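Long-range contact in aldehyde dehydrogenase 12 (Zea mays, PDB 6D97), which oxidises L-glutamate gamma-semialdehyde with NAD+ as the last enzyme of proline catabolism in plants: residues 177-189 with 523-536. Sequence-based numbering, arbitrary orientation.
Sequences HLGQRSNGYRWPY and VWSCHREIIYDVGP
Trp187 lays one face of its indole under the extended side chain of Arg528, whose CD sits 3.8 Å from the centroid of the six-membered ring, a CH-pi contact with an off-centre cation-pi contribution from the guanidinium. With CG anti to the backbone N (chi1 -169°) and the chain extended beyond it, Arg528 runs past the ring into the second subunit, where NE bonds Asn483 O and NH1 bonds Leu478 O. Beneath these side chains, strands 180-187 and 526-533 pair antiparallel, from Trp187 with Cys526 to Gln180 with Asp533. Near the nucleotide-binding domain, Arg186 folds back at chi2 and chi3, bringing NE to Ser525 OG, which lies in the guanidinium plane 3.0 Å from it; Ser525 OG also bonds Lys521 O in helix 517-524. A leucine in place of Arg186 would probably leave Ser525 OG without this donor and break the water link from NH1 to His527 ND1. At the far end Asp533 takes two side-chain donors and a water: OD1 from His177 NE2 through its syn lone pair and from a water that also meets Leu178 O and Gly535 N, OD2 from Gln180 NE2 above the carboxylate plane. Residues Glu529 to Tyr532 continue the sheet into the second subunit, as in the oligomerisation arm of aldehyde dehydrogenases. Three donors on Asp533 probably favour its charged form.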
# COMPACT_ATOMS: atom_id res chain seq x y z
N HIS A 177 5.87 14.58 18.10
CA HIS A 177 6.95 14.71 19.07
C HIS A 177 7.35 13.32 19.53
O HIS A 177 6.65 12.33 19.27
CB HIS A 177 6.53 15.58 20.26
CG HIS A 177 5.23 15.15 20.89
ND1 HIS A 177 4.05 15.83 20.67
CD2 HIS A 177 4.94 14.12 21.70
CE1 HIS A 177 3.08 15.23 21.34
NE2 HIS A 177 3.59 14.19 21.97
N LEU A 178 8.48 13.25 20.23
CA LEU A 178 8.99 11.99 20.75
C LEU A 178 7.91 11.27 21.56
O LEU A 178 7.21 11.89 22.36
CB LEU A 178 10.22 12.26 21.63
CG LEU A 178 10.88 11.07 22.33
CD1 LEU A 178 11.44 10.09 21.31
CD2 LEU A 178 11.97 11.56 23.26
N GLY A 179 7.77 9.98 21.31
CA GLY A 179 6.81 9.17 22.04
C GLY A 179 5.43 9.11 21.44
O GLY A 179 4.58 8.38 21.96
N GLN A 180 5.16 9.85 20.37
CA GLN A 180 3.85 9.86 19.74
C GLN A 180 3.93 9.23 18.36
O GLN A 180 4.78 9.61 17.55
CB GLN A 180 3.28 11.28 19.64
CG GLN A 180 1.83 11.33 19.18
CD GLN A 180 1.33 12.74 18.96
OE1 GLN A 180 1.59 13.35 17.92
NE2 GLN A 180 0.62 13.28 19.95
N ARG A 181 3.06 8.26 18.10
CA ARG A 181 2.93 7.63 16.80
C ARG A 181 1.51 7.10 16.68
O ARG A 181 0.97 6.54 17.65
CB ARG A 181 3.96 6.50 16.62
CG ARG A 181 4.09 5.61 17.84
CD ARG A 181 5.49 5.05 17.99
NE ARG A 181 5.73 4.54 19.35
CZ ARG A 181 6.54 5.11 20.24
NH1 ARG A 181 7.20 6.21 19.92
NH2 ARG A 181 6.69 4.57 21.44
N SER A 182 0.89 7.31 15.53
CA SER A 182 -0.50 6.91 15.31
C SER A 182 -0.56 5.68 14.42
O SER A 182 0.20 5.55 13.45
CB SER A 182 -1.30 8.05 14.68
OG SER A 182 -0.73 8.47 13.46
N ASN A 183 -1.49 4.78 14.74
CA ASN A 183 -1.59 3.48 14.07
C ASN A 183 -3.01 3.27 13.55
O ASN A 183 -3.98 3.59 14.23
CB ASN A 183 -1.23 2.34 15.03
CG ASN A 183 0.15 2.51 15.63
OD1 ASN A 183 0.37 3.35 16.50
ND2 ASN A 183 1.09 1.69 15.17
N GLY A 184 -3.11 2.70 12.35
CA GLY A 184 -4.40 2.34 11.80
C GLY A 184 -4.56 0.84 11.64
O GLY A 184 -3.81 0.21 10.89
N TYR A 185 -5.54 0.26 12.33
CA TYR A 185 -5.76 -1.18 12.34
C TYR A 185 -7.05 -1.54 11.62
O TYR A 185 -7.92 -0.69 11.40
CB TYR A 185 -5.81 -1.72 13.77
CG TYR A 185 -4.50 -1.70 14.50
CD1 TYR A 185 -3.60 -2.75 14.40
CD2 TYR A 185 -4.16 -0.62 15.32
CE1 TYR A 185 -2.39 -2.74 15.08
CE2 TYR A 185 -2.96 -0.59 16.00
CZ TYR A 185 -2.08 -1.65 15.88
OH TYR A 185 -0.89 -1.62 16.56
N ARG A 186 -7.16 -2.81 11.25
CA ARG A 186 -8.41 -3.39 10.76
C ARG A 186 -9.03 -4.16 11.92
O ARG A 186 -8.56 -5.23 12.29
CB ARG A 186 -8.17 -4.29 9.55
CG ARG A 186 -7.42 -3.65 8.40
CD ARG A 186 -8.07 -2.35 7.96
NE ARG A 186 -9.49 -2.52 7.67
CZ ARG A 186 -10.29 -1.54 7.28
NH1 ARG A 186 -9.81 -0.32 7.11
NH2 ARG A 186 -11.58 -1.78 7.05
N TRP A 187 -10.08 -3.59 12.49
CA TRP A 187 -10.76 -4.18 13.64
C TRP A 187 -11.96 -5.00 13.19
O TRP A 187 -12.65 -4.61 12.24
CB TRP A 187 -11.23 -3.09 14.60
CG TRP A 187 -10.92 -3.38 16.02
CD1 TRP A 187 -11.81 -3.61 17.04
CD2 TRP A 187 -9.62 -3.47 16.60
NE1 TRP A 187 -11.13 -3.83 18.21
CE2 TRP A 187 -9.79 -3.75 17.97
CE3 TRP A 187 -8.32 -3.33 16.09
CZ2 TRP A 187 -8.71 -3.91 18.84
CZ3 TRP A 187 -7.25 -3.49 16.95
CH2 TRP A 187 -7.45 -3.77 18.31
N PRO A 188 -12.25 -6.11 13.85
CA PRO A 188 -13.45 -6.88 13.49
C PRO A 188 -14.70 -6.16 13.95
O PRO A 188 -14.66 -5.16 14.67
CB PRO A 188 -13.25 -8.20 14.25
CG PRO A 188 -12.45 -7.82 15.43
CD PRO A 188 -11.52 -6.73 14.97
N TYR A 189 -15.84 -6.70 13.53
CA TYR A 189 -17.12 -6.22 14.03
C TYR A 189 -17.67 -7.07 15.16
O TYR A 189 -18.45 -6.56 15.97
CB TYR A 189 -18.15 -6.17 12.90
CG TYR A 189 -17.88 -5.13 11.83
CD1 TYR A 189 -18.23 -3.80 12.02
CD2 TYR A 189 -17.32 -5.49 10.62
CE1 TYR A 189 -18.00 -2.86 11.03
CE2 TYR A 189 -17.09 -4.56 9.64
CZ TYR A 189 -17.44 -3.25 9.85
OH TYR A 189 -17.21 -2.34 8.85
N VAL A 523 -15.22 -5.58 3.69
CA VAL A 523 -16.52 -6.10 4.10
C VAL A 523 -16.51 -6.50 5.58
O VAL A 523 -17.51 -6.30 6.28
CB VAL A 523 -16.91 -7.28 3.19
CG1 VAL A 523 -18.12 -8.00 3.75
CG2 VAL A 523 -17.20 -6.78 1.79
N TRP A 524 -15.41 -7.06 6.07
CA TRP A 524 -15.40 -7.76 7.34
C TRP A 524 -14.56 -7.10 8.42
O TRP A 524 -14.33 -7.70 9.47
CB TRP A 524 -14.95 -9.20 7.13
CG TRP A 524 -15.97 -9.97 6.37
CD1 TRP A 524 -15.81 -10.59 5.16
CD2 TRP A 524 -17.34 -10.16 6.74
NE1 TRP A 524 -16.99 -11.18 4.77
CE2 TRP A 524 -17.94 -10.92 5.73
CE3 TRP A 524 -18.10 -9.76 7.85
CZ2 TRP A 524 -19.28 -11.30 5.78
CZ3 TRP A 524 -19.43 -10.13 7.90
CH2 TRP A 524 -20.01 -10.90 6.87
N SER A 525 -14.10 -5.87 8.19
CA SER A 525 -13.42 -5.13 9.24
C SER A 525 -13.70 -3.65 9.06
O SER A 525 -14.18 -3.20 8.01
CB SER A 525 -11.91 -5.41 9.25
OG SER A 525 -11.28 -4.87 8.10
N CYS A 526 -13.40 -2.89 10.10
CA CYS A 526 -13.49 -1.44 10.09
C CYS A 526 -12.17 -0.87 10.57
O CYS A 526 -11.35 -1.57 11.16
CB CYS A 526 -14.64 -0.93 10.97
SG CYS A 526 -14.56 -1.47 12.69
N HIS A 527 -11.97 0.41 10.29
CA HIS A 527 -10.75 1.07 10.74
C HIS A 527 -10.83 1.38 12.23
O HIS A 527 -11.86 1.87 12.71
CB HIS A 527 -10.51 2.36 9.95
CG HIS A 527 -9.23 3.05 10.32
ND1 HIS A 527 -8.04 2.83 9.66
CD2 HIS A 527 -8.95 3.95 11.29
CE1 HIS A 527 -7.09 3.56 10.20
NE2 HIS A 527 -7.62 4.25 11.20
N ARG A 528 -9.76 1.08 12.95
CA ARG A 528 -9.54 1.58 14.29
C ARG A 528 -8.19 2.27 14.33
O ARG A 528 -7.18 1.70 13.90
CB ARG A 528 -9.59 0.49 15.36
CG ARG A 528 -9.63 1.07 16.76
CD ARG A 528 -9.49 0.06 17.88
NE ARG A 528 -9.73 0.69 19.18
CZ ARG A 528 -9.56 0.09 20.35
NH1 ARG A 528 -9.13 -1.16 20.40
NH2 ARG A 528 -9.80 0.74 21.48
N GLU A 529 -8.16 3.49 14.84
CA GLU A 529 -6.94 4.25 15.01
C GLU A 529 -6.52 4.19 16.47
O GLU A 529 -7.32 4.50 17.36
CB GLU A 529 -7.12 5.70 14.56
CG GLU A 529 -5.83 6.51 14.49
CD GLU A 529 -5.03 6.22 13.24
OE1 GLU A 529 -5.59 5.62 12.30
OE2 GLU A 529 -3.83 6.58 13.19
N ILE A 530 -5.28 3.78 16.71
CA ILE A 530 -4.70 3.73 18.05
C ILE A 530 -3.47 4.62 18.03
O ILE A 530 -2.53 4.38 17.27
CB ILE A 530 -4.35 2.30 18.48
CG1 ILE A 530 -5.61 1.45 18.59
CG2 ILE A 530 -3.61 2.31 19.80
CD1 ILE A 530 -5.33 -0.02 18.83
N ILE A 531 -3.49 5.67 18.85
CA ILE A 531 -2.45 6.69 18.86
C ILE A 531 -1.67 6.54 20.16
O ILE A 531 -2.20 6.82 21.24
CB ILE A 531 -3.03 8.10 18.73
CG1 ILE A 531 -3.90 8.22 17.48
CG2 ILE A 531 -1.91 9.13 18.73
CD1 ILE A 531 -5.39 8.05 17.76
N TYR A 532 -0.42 6.10 20.06
CA TYR A 532 0.44 6.04 21.22
C TYR A 532 1.04 7.41 21.50
O TYR A 532 1.38 8.16 20.59
CB TYR A 532 1.54 5.00 21.03
CG TYR A 532 1.02 3.58 20.97
CD1 TYR A 532 0.68 2.89 22.12
CD2 TYR A 532 0.88 2.93 19.75
CE1 TYR A 532 0.20 1.60 22.06
CE2 TYR A 532 0.40 1.64 19.68
CZ TYR A 532 0.06 0.97 20.84
OH TYR A 532 -0.41 -0.32 20.77
N ASP A 533 1.14 7.74 22.79
CA ASP A 533 1.67 9.02 23.26
C ASP A 533 2.27 8.78 24.63
O ASP A 533 1.68 9.15 25.65
CB ASP A 533 0.57 10.08 23.30
CG ASP A 533 1.10 11.47 22.99
OD1 ASP A 533 2.33 11.66 23.03
OD2 ASP A 533 0.28 12.36 22.69
N VAL A 534 3.44 8.15 24.66
CA VAL A 534 3.98 7.59 25.90
C VAL A 534 4.87 8.54 26.67
O VAL A 534 5.31 8.21 27.78
CB VAL A 534 4.78 6.31 25.61
CG1 VAL A 534 3.90 5.25 24.98
CG2 VAL A 534 5.96 6.63 24.70
N GLY A 535 5.17 9.71 26.12
CA GLY A 535 6.10 10.61 26.74
C GLY A 535 7.46 10.55 26.08
O GLY A 535 7.64 9.94 25.02
N PRO A 536 8.48 11.17 26.71
CA PRO A 536 8.40 11.86 28.00
C PRO A 536 7.65 13.18 27.96
O PRO A 536 7.57 13.83 26.91
CB PRO A 536 9.88 12.10 28.35
CG PRO A 536 10.53 12.23 27.02
CD PRO A 536 9.83 11.22 26.14
O HOH W 1 7.89 13.79 24.08
O HOH W 2 4.98 11.57 23.91
O HOH W 3 -1.64 6.76 11.59
O HOH W 4 -7.32 0.87 7.83
O HOH W 5 -17.73 -3.37 6.56